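Transcriptional regulator, TetR family (PDB 5K7F) probably represses transcription as a dimeric DNA-binding protein, in the regulation of an alternative route to isovaleryl coenzyme A in Myxococcus xanthus. Local coordinates at residues A95-N100 with G191-L196; K135-F140 with F164-M169; A144-S149 with V157-G162. All coordinates share one frame; numbering follows the deposited sequence.

Contact 1. Residues A95-N100 with G191-L196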
loop_
_atom_site.group_PDB
_atom_site.type_symbol
_atom_site.label_atom_id
_atom_site.label_comp_id
_atom_site.label_asym_id
_atom_site.label_seq_id
_atom_site.Cartn_x
_atom_site.Cartn_y
_atom_site.Cartn_z
ATOM N N ALA A 95 -18.822 -3.262 8.210
ATOM C CA ALA A 95 -19.333 -3.713 6.915
ATOM C C ALA A 95 -18.523 -3.121 5.772
ATOM O O ALA A 95 -18.266 -3.817 4.778
ATOM C CB ALA A 95 -20.812 -3.360 6.766
ATOM N N CYS A 96 -18.106 -1.843 5.907
ATOM C CA CYS A 96 -17.341 -1.166 4.865
ATOM C C CYS A 96 -15.999 -1.852 4.661
ATOM O O CYS A 96 -15.582 -2.135 3.532
ATOM C CB CYS A 96 -17.173 0.302 5.223
ATOM S SG CYS A 96 -16.624 1.369 3.874
ATOM N N MET A 97 -15.339 -2.193 5.769
ATOM C CA MET A 97 -14.065 -2.888 5.706
ATOM C C MET A 97 -14.199 -4.246 5.027
ATOM O O MET A 97 -13.366 -4.611 4.181
ATOM C CB MET A 97 -13.494 -3.084 7.104
ATOM C CG MET A 97 -12.107 -3.727 7.047
ATOM S SD MET A 97 -11.296 -3.756 8.655
ATOM C CE MET A 97 -10.040 -2.540 8.379
ATOM N N ARG A 98 -15.218 -5.026 5.418
ATOM C CA ARG A 98 -15.396 -6.336 4.800
ATOM C C ARG A 98 -15.652 -6.202 3.294
ATOM O O ARG A 98 -14.953 -6.834 2.482
ATOM C CB ARG A 98 -16.514 -7.093 5.504
ATOM C CG ARG A 98 -16.726 -8.518 5.004
ATOM C CD ARG A 98 -17.814 -9.203 5.822
ATOM N NE ARG A 98 -17.910 -10.655 5.608
ATOM C CZ ARG A 98 -17.164 -11.585 6.211
ATOM N NH1 ARG A 98 -16.183 -11.272 7.075
ATOM N NH2 ARG A 98 -17.413 -12.856 5.949
ATOM N N HIS A 99 -16.572 -5.324 2.900
ATOM C CA HIS A 99 -16.811 -5.112 1.466
ATOM C C HIS A 99 -15.561 -4.629 0.727
ATOM O O HIS A 99 -15.289 -5.064 -0.403
ATOM C CB HIS A 99 -17.959 -4.128 1.279
ATOM C CG HIS A 99 -19.332 -4.741 1.502
ATOM N ND1 HIS A 99 -19.870 -5.705 0.680
ATOM C CD2 HIS A 99 -20.237 -4.554 2.494
ATOM C CE1 HIS A 99 -21.066 -6.058 1.133
ATOM N NE2 HIS A 99 -21.320 -5.366 2.233
ATOM N N ASN A 100 -14.792 -3.706 1.335
ATOM C CA ASN A 100 -13.580 -3.200 0.682
ATOM C C ASN A 100 -12.538 -4.318 0.484
ATOM O O ASN A 100 -11.842 -4.366 -0.532
ATOM C CB ASN A 100 -13.017 -2.049 1.511
ATOM C CG ASN A 100 -12.127 -1.101 0.744
ATOM O OD1 ASN A 100 -12.059 0.065 1.116
ATOM N ND2 ASN A 100 -11.450 -1.566 -0.296
ATOM N N GLY A 191 -10.546 -11.191 10.695
ATOM C CA GLY A 191 -9.446 -10.830 11.565
ATOM C C GLY A 191 -9.170 -9.343 11.607
ATOM O O GLY A 191 -8.895 -8.783 12.685
ATOM N N MET A 192 -9.208 -8.697 10.435
ATOM C CA MET A 192 -8.935 -7.257 10.365
ATOM C C MET A 192 -10.018 -6.464 11.082
ATOM O O MET A 192 -9.732 -5.515 11.824
ATOM C CB MET A 192 -8.826 -6.812 8.913
ATOM C CG MET A 192 -7.464 -7.137 8.293
ATOM S SD MET A 192 -7.148 -6.317 6.709
ATOM C CE MET A 192 -5.686 -7.203 6.262
ATOM N N VAL A 193 -11.271 -6.842 10.869
ATOM C CA VAL A 193 -12.382 -6.147 11.502
ATOM C C VAL A 193 -12.310 -6.341 12.993
ATOM O O VAL A 193 -12.615 -5.431 13.767
ATOM C CB VAL A 193 -13.734 -6.639 10.934
ATOM C CG1 VAL A 193 -14.881 -6.152 11.775
ATOM C CG2 VAL A 193 -13.891 -6.128 9.520
ATOM N N GLY A 194 -11.915 -7.543 13.417
ATOM C CA GLY A 194 -11.795 -7.826 14.839
ATOM C C GLY A 194 -10.713 -7.006 15.508
ATOM O O GLY A 194 -10.841 -6.661 16.689
ATOM N N MET A 195 -9.660 -6.661 14.760
ATOM C CA MET A 195 -8.560 -5.836 15.280
ATOM C C MET A 195 -8.968 -4.380 15.438
ATOM O O MET A 195 -8.688 -3.750 16.468
ATOM C CB MET A 195 -7.358 -5.877 14.343
ATOM C CG MET A 195 -6.603 -7.131 14.302
ATOM S SD MET A 195 -4.926 -6.756 13.706
ATOM C CE MET A 195 -4.170 -6.321 15.201
ATOM N N LEU A 196 -9.535 -3.793 14.383
ATOM C CA LEU A 196 -9.830 -2.371 14.421
ATOM C C LEU A 196 -11.137 -2.064 15.117
ATOM O O LEU A 196 -11.254 -1.013 15.765
ATOM C CB LEU A 196 -9.874 -1.802 13.003
ATOM C CG LEU A 196 -8.589 -1.274 12.367
ATOM C CD1 LEU A 196 -8.929 -0.172 11.377
ATOM C CD2 LEU A 196 -7.533 -0.776 13.367
#
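In the all-helical C-terminal domain of this TetR-family regulator, Met97 of helix 89-105 reaches across to Met192, Val193 and Leu196 of helix 185-196. The two short segments run roughly antiparallel, at 150°, with their axes 9.7 Å apart. Met97 supplies most of the contact from its side, and its long, unbranched chain suits it to reaching across the distance between the axes. CG stands anti to the backbone N (chi1 -176°), and the chain then slides past Val193, which points the opposite way. CB and CG of Met97 both lie 3.9 Å from Val193 CG2, and its SD comes closer still, 3.6 Å from the same methyl. The large, polarisable sulfur also rests 3.9 Å from Met192 CB. A bend at chi3 (-109°) carries CE onward to Leu196, whose CD1 it meets at 4.0 Å, the two side chains crossing at about a right angle. Valine suits its place because its branch at CB keeps CG2 close to the backbone, where a methyl fits against the approaching methionine. Met192 touches with its CB, while the end of its own chain leads away. At the margin, the guanidinium of Arg98 turns to the same partner helix and forms a salt bridge with Asp190. Helix 159-171 packs against Met97 through Phe166 and Met169, and helix 60-83 packs on Ala95 and Cys96. Beyond helix 185-196 comes the second subunit, whose Met195 packs on Leu196.

Contact 2. Residues K135-F140 with F164-M169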
loop_
_atom_site.group_PDB
_atom_site.type_symbol
_atom_site.label_atom_id
_atom_site.label_comp_id
_atom_site.label_asym_id
_atom_site.label_seq_id
_atom_site.Cartn_x
_atom_site.Cartn_y
_atom_site.Cartn_z
ATOM N N LYS A 135 -11.330 11.391 -2.524
ATOM C CA LYS A 135 -11.498 12.084 -1.251
ATOM C C LYS A 135 -12.905 11.915 -0.693
ATOM O O LYS A 135 -13.088 11.988 0.528
ATOM C CB LYS A 135 -11.176 13.574 -1.394
ATOM C CG LYS A 135 -11.357 14.347 -0.078
ATOM C CD LYS A 135 -10.972 15.824 -0.210
ATOM C CE LYS A 135 -11.058 16.529 1.140
ATOM N NZ LYS A 135 -12.450 16.702 1.617
ATOM N N LYS A 136 -13.905 11.725 -1.548
ATOM C CA LYS A 136 -15.257 11.435 -1.061
ATOM C C LYS A 136 -15.296 10.138 -0.251
ATOM O O LYS A 136 -15.984 10.064 0.769
ATOM C CB LYS A 136 -16.236 11.395 -2.216
ATOM C CG LYS A 136 -16.530 12.789 -2.805
ATOM C CD LYS A 136 -17.882 12.853 -3.511
ATOM C CE LYS A 136 -17.918 13.949 -4.575
ATOM N NZ LYS A 136 -17.363 13.487 -5.900
ATOM N N TYR A 137 -14.537 9.118 -0.664
ATOM C CA TYR A 137 -14.456 7.895 0.134
ATOM C C TYR A 137 -13.784 8.140 1.482
ATOM O O TYR A 137 -14.275 7.687 2.528
ATOM C CB TYR A 137 -13.724 6.810 -0.669
ATOM C CG TYR A 137 -13.812 5.438 -0.024
ATOM C CD1 TYR A 137 -15.038 4.821 0.169
ATOM C CD2 TYR A 137 -12.679 4.758 0.369
ATOM C CE1 TYR A 137 -15.148 3.561 0.787
ATOM C CE2 TYR A 137 -12.760 3.509 0.972
ATOM C CZ TYR A 137 -14.012 2.902 1.164
ATOM O OH TYR A 137 -14.128 1.658 1.756
ATOM N N VAL A 138 -12.640 8.833 1.477
ATOM C CA VAL A 138 -11.956 9.142 2.725
ATOM C C VAL A 138 -12.875 9.934 3.651
ATOM O O VAL A 138 -12.920 9.680 4.864
ATOM C CB VAL A 138 -10.641 9.904 2.461
ATOM C CG1 VAL A 138 -9.998 10.337 3.773
ATOM C CG2 VAL A 138 -9.652 9.052 1.709
ATOM N N ASP A 139 -13.624 10.904 3.092
ATOM C CA ASP A 139 -14.559 11.694 3.897
ATOM C C ASP A 139 -15.582 10.794 4.580
ATOM O O ASP A 139 -15.948 10.998 5.749
ATOM C CB ASP A 139 -15.301 12.712 3.016
ATOM C CG ASP A 139 -14.427 13.852 2.525
ATOM O OD1 ASP A 139 -13.298 14.045 3.022
ATOM O OD2 ASP A 139 -14.898 14.568 1.616
ATOM N N PHE A 140 -16.105 9.826 3.830
ATOM C CA PHE A 140 -17.054 8.876 4.378
ATOM C C PHE A 140 -16.459 8.115 5.552
ATOM O O PHE A 140 -17.101 7.972 6.598
ATOM C CB PHE A 140 -17.479 7.925 3.273
ATOM C CG PHE A 140 -18.458 6.833 3.717
ATOM C CD1 PHE A 140 -19.822 7.054 3.741
ATOM C CD2 PHE A 140 -17.993 5.572 4.101
ATOM C CE1 PHE A 140 -20.714 6.024 4.103
ATOM C CE2 PHE A 140 -18.867 4.559 4.464
ATOM C CZ PHE A 140 -20.218 4.788 4.500
ATOM N N PHE A 164 -7.061 6.449 7.252
ATOM C CA PHE A 164 -5.945 5.948 6.476
ATOM C C PHE A 164 -5.311 4.695 7.088
ATOM O O PHE A 164 -4.591 3.982 6.384
ATOM C CB PHE A 164 -4.903 7.062 6.277
ATOM C CG PHE A 164 -5.308 8.081 5.228
ATOM C CD1 PHE A 164 -5.334 7.758 3.893
ATOM C CD2 PHE A 164 -5.686 9.352 5.599
ATOM C CE1 PHE A 164 -5.719 8.683 2.962
ATOM C CE2 PHE A 164 -6.058 10.281 4.660
ATOM C CZ PHE A 164 -6.074 9.949 3.353
ATOM N N SER A 165 -5.552 4.390 8.354
ATOM C CA SER A 165 -5.135 3.085 8.880
ATOM C C SER A 165 -5.950 1.989 8.210
ATOM O O SER A 165 -5.409 0.984 7.687
ATOM C CB SER A 165 -5.314 3.042 10.398
ATOM O OG SER A 165 -4.404 3.950 11.033
ATOM N N PHE A 166 -7.257 2.196 8.211
ATOM C CA PHE A 166 -8.217 1.367 7.486
ATOM C C PHE A 166 -7.797 1.194 6.027
ATOM O O PHE A 166 -7.745 0.067 5.495
ATOM C CB PHE A 166 -9.568 2.058 7.628
ATOM C CG PHE A 166 -10.736 1.416 6.883
ATOM C CD1 PHE A 166 -10.764 1.271 5.497
ATOM C CD2 PHE A 166 -11.850 1.101 7.598
ATOM C CE1 PHE A 166 -11.925 0.726 4.855
ATOM C CE2 PHE A 166 -12.982 0.581 6.973
ATOM C CZ PHE A 166 -12.985 0.414 5.586
ATOM N N LEU A 167 -7.561 2.310 5.332
ATOM C CA LEU A 167 -7.213 2.232 3.922
ATOM C C LEU A 167 -5.902 1.484 3.692
ATOM O O LEU A 167 -5.815 0.641 2.790
ATOM C CB LEU A 167 -7.143 3.635 3.322
ATOM C CG LEU A 167 -8.470 4.245 2.908
ATOM C CD1 LEU A 167 -8.234 5.705 2.474
ATOM C CD2 LEU A 167 -9.150 3.425 1.797
ATOM N N GLY A 168 -4.844 1.792 4.463
ATOM C CA GLY A 168 -3.593 1.068 4.284
ATOM C C GLY A 168 -3.753 -0.425 4.533
ATOM O O GLY A 168 -3.227 -1.253 3.787
ATOM N N MET A 169 -4.375 -0.786 5.649
ATOM C CA MET A 169 -4.614 -2.212 5.910
ATOM C C MET A 169 -5.249 -2.899 4.720
ATOM O O MET A 169 -4.812 -3.994 4.315
ATOM C CB MET A 169 -5.519 -2.407 7.131
ATOM C CG MET A 169 -4.864 -2.267 8.436
ATOM S SD MET A 169 -6.082 -2.276 9.785
ATOM C CE MET A 169 -6.812 -3.849 9.577
#
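Tyr137 and Val138, neighbours on helix 125-150, meet Phe164, Phe166 and Leu167 of helix 159-171 in a wholly side-chain contact; the segment axes are 10.9 Å apart and inclined at 119°. From CB of Tyr137, chi1 of -170° puts CG anti to the backbone N, and the ring continues toward the other helix. Halfway along, Leu167 CD2 lies at the ring's edge and in its plane, 4.0 Å from Tyr137 CD2 and 3.7 Å from CE2. At the tip, Tyr137 OH sits 3.9 Å from Phe166 CE1, the two side chains crossing at about a right angle. Tyrosine suits this buried course: its ring packs among apolar groups, while the hydroxyl at its end is satisfied by a hydrogen bond to Asn100 OD1.

Val138 uses both branches. Its CG1 stands 4.0 Å from Phe164 CZ, and its CG2 is 3.7 Å from Leu167 CD1, so the forked leucine bridges two successive residues of the facing helix, one with each methyl. The contact thus packs together two consecutive helices in the apolar interior of the all-helical C-terminal domain, next to the second subunit. Helix 89-105 adds Cys96 beside Tyr137, helix 60-83 covers Tyr137 with Val79 and Leu80, and the ring of Phe164 stacks on Trp176 of the second subunit.

Contact 3. Residues A144-S149 with V157-G162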
loop_
_atom_site.group_PDB
_atom_site.type_symbol
_atom_site.label_atom_id
_atom_site.label_comp_id
_atom_site.label_asym_id
_atom_site.label_seq_id
_atom_site.Cartn_x
_atom_site.Cartn_y
_atom_site.Cartn_z
ATOM N N ALA A 144 -17.597 8.367 9.686
ATOM C CA ALA A 144 -17.921 7.199 10.505
ATOM C C ALA A 144 -17.001 7.078 11.719
ATOM O O ALA A 144 -17.470 6.805 12.836
ATOM C CB ALA A 144 -17.855 5.928 9.674
ATOM N N PHE A 145 -15.702 7.280 11.536
ATOM C CA PHE A 145 -14.800 7.265 12.687
ATOM C C PHE A 145 -15.203 8.336 13.709
ATOM O O PHE A 145 -15.288 8.053 14.905
ATOM C CB PHE A 145 -13.352 7.424 12.219
ATOM C CG PHE A 145 -12.659 6.126 11.901
ATOM C CD1 PHE A 145 -12.280 5.270 12.892
ATOM C CD2 PHE A 145 -12.421 5.760 10.581
ATOM C CE1 PHE A 145 -11.612 4.098 12.576
ATOM C CE2 PHE A 145 -11.759 4.605 10.282
ATOM C CZ PHE A 145 -11.367 3.774 11.280
ATOM N N SER A 146 -15.545 9.539 13.243
ATOM C CA SER A 146 -16.001 10.614 14.137
ATOM C C SER A 146 -17.208 10.220 14.972
ATOM O O SER A 146 -17.242 10.453 16.187
ATOM C CB SER A 146 -16.332 11.851 13.312
ATOM O OG SER A 146 -15.118 12.466 12.945
ATOM N N GLN A 147 -18.245 9.707 14.311
ATOM C CA GLN A 147 -19.477 9.286 14.967
ATOM C C GLN A 147 -19.240 8.153 15.948
ATOM O O GLN A 147 -19.731 8.184 17.076
ATOM C CB GLN A 147 -20.467 8.842 13.912
ATOM C CG GLN A 147 -20.900 9.926 12.987
ATOM C CD GLN A 147 -21.720 9.393 11.846
ATOM O OE1 GLN A 147 -21.952 8.197 11.747
ATOM N NE2 GLN A 147 -22.152 10.289 10.955
ATOM N N ALA A 148 -18.515 7.113 15.519
ATOM C CA ALA A 148 -18.246 5.992 16.391
ATOM C C ALA A 148 -17.440 6.386 17.621
ATOM O O ALA A 148 -17.685 5.838 18.698
ATOM C CB ALA A 148 -17.517 4.904 15.611
ATOM N N SER A 149 -16.434 7.281 17.472
ATOM C CA SER A 149 -15.645 7.732 18.616
ATOM C C SER A 149 -16.498 8.564 19.575
ATOM O O SER A 149 -16.504 8.329 20.784
ATOM C CB SER A 149 -14.418 8.539 18.145
ATOM O OG SER A 149 -13.690 9.051 19.253
ATOM N N VAL A 157 -9.892 7.981 18.434
ATOM C CA VAL A 157 -8.841 8.069 17.423
ATOM C C VAL A 157 -9.140 9.289 16.563
ATOM O O VAL A 157 -10.299 9.658 16.375
ATOM C CB VAL A 157 -8.761 6.767 16.581
ATOM C CG1 VAL A 157 -9.961 6.644 15.666
ATOM C CG2 VAL A 157 -7.484 6.699 15.788
ATOM N N ASP A 158 -8.078 9.949 16.097
ATOM C CA ASP A 158 -8.230 11.018 15.120
ATOM C C ASP A 158 -8.857 10.432 13.860
ATOM O O ASP A 158 -8.357 9.419 13.356
ATOM C CB ASP A 158 -6.892 11.646 14.781
ATOM C CG ASP A 158 -7.021 12.781 13.797
ATOM O OD1 ASP A 158 -7.136 12.508 12.583
ATOM O OD2 ASP A 158 -6.995 13.958 14.240
ATOM N N PRO A 159 -9.963 11.004 13.354
ATOM C CA PRO A 159 -10.680 10.339 12.240
ATOM C C PRO A 159 -9.842 10.140 10.983
ATOM O O PRO A 159 -10.097 9.177 10.237
ATOM C CB PRO A 159 -11.859 11.278 11.960
ATOM C CG PRO A 159 -12.019 12.111 13.170
ATOM C CD PRO A 159 -10.702 12.169 13.880
ATOM N N THR A 160 -8.887 11.044 10.693
ATOM C CA THR A 160 -8.006 10.875 9.544
ATOM C C THR A 160 -7.053 9.710 9.769
ATOM O O THR A 160 -6.777 8.941 8.849
ATOM C CB THR A 160 -7.226 12.177 9.284
ATOM O OG1 THR A 160 -8.162 13.262 9.147
ATOM C CG2 THR A 160 -6.392 12.096 8.025
ATOM N N VAL A 161 -6.510 9.592 10.987
ATOM C CA VAL A 161 -5.706 8.426 11.339
ATOM C C VAL A 161 -6.527 7.152 11.152
ATOM O O VAL A 161 -6.084 6.181 10.511
ATOM C CB VAL A 161 -5.189 8.568 12.779
ATOM C CG1 VAL A 161 -4.419 7.327 13.234
ATOM C CG2 VAL A 161 -4.297 9.814 12.891
ATOM N N GLY A 162 -7.726 7.132 11.731
ATOM C CA GLY A 162 -8.616 5.976 11.567
ATOM C C GLY A 162 -8.806 5.641 10.104
ATOM O O GLY A 162 -8.560 4.518 9.681
#
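Val157 and Gly162, at the two ends of their short segment, both touch the ring of Phe145, which helix 125-150 projects toward the start of helix 159-171. Val157 comes first, still in the loop. Its chi1 of 71° sets CG1 between the backbone N and the carbonyl carbon, a crowded position, and this methyl packs 3.9 Å from Phe145 CD1. Ser149 OG comes to 4.0 Å from Val157 N, without a bond between them.

Asp158 follows as the N-cap. Its OD1 accepts from Thr160 N at 3.0 Å, on the anti side and 32° out of the carboxylate plane, and more weakly from Val161 N at 3.4 Å. Aspartate suits the place, since a short acidic side chain can bind amides of the first turn and its charge probably interacts favourably with the helix's N-terminal end. OD1 also forms a salt bridge with Arg182 of the second subunit.

Pro159 opens the helix, where its missing N-H costs no helical bond. Its CA lies 5.2 Å from Phe145 CA, a very close approach of backbones, and its CB is 4.1 Å from Phe145 CB. Ser146 OG lies beside CB and CG of the proline ring, and this hydroxyl makes a weak hydrogen bond to Glu142 O. Thr160 and Val161 face the second subunit, Thr160 OG1 forming a hydrogen bond with Arg182 NH2 there.

One turn into the helix, Gly162 comes round to the Phe145 ring: CA stands 3.6 Å from the ring centroid and 12° off its normal, a CH-pi contact over the face. Without a side chain, the glycine lets the phenyl ring lie directly on the helix backbone. An Asp N-cap with proline in the first helical position thus starts helix 159-171 of the C-terminal TetR domain, beside the second subunit.

In the fold
Contacts 2 and 3 join the same pair of helices, 125-150 and 159-171, at successive levels. Contact 3 lies near the connecting loop and contact 2 further from it, their centres about 11 Å apart; Phe166 CB and Phe145 CE2, 4.3 Å apart, link them. Contact 1 adds helices 89-105 and 185-196, its centre about 13 Å from that of contact 2. Asn100 OD1 and Tyr137 OH, 2.7 Å apart, and Met97 CA and Phe166 CZ, 3.5 Å apart, tie those two together. Contacts 1 and 3 do not touch, their nearest atoms being about 5 Å apart. All three reach the second subunit, consistent with dimerisation through this domain in TetR regulators. The apo crystal holds no isovaleryl coenzyme A to place against them.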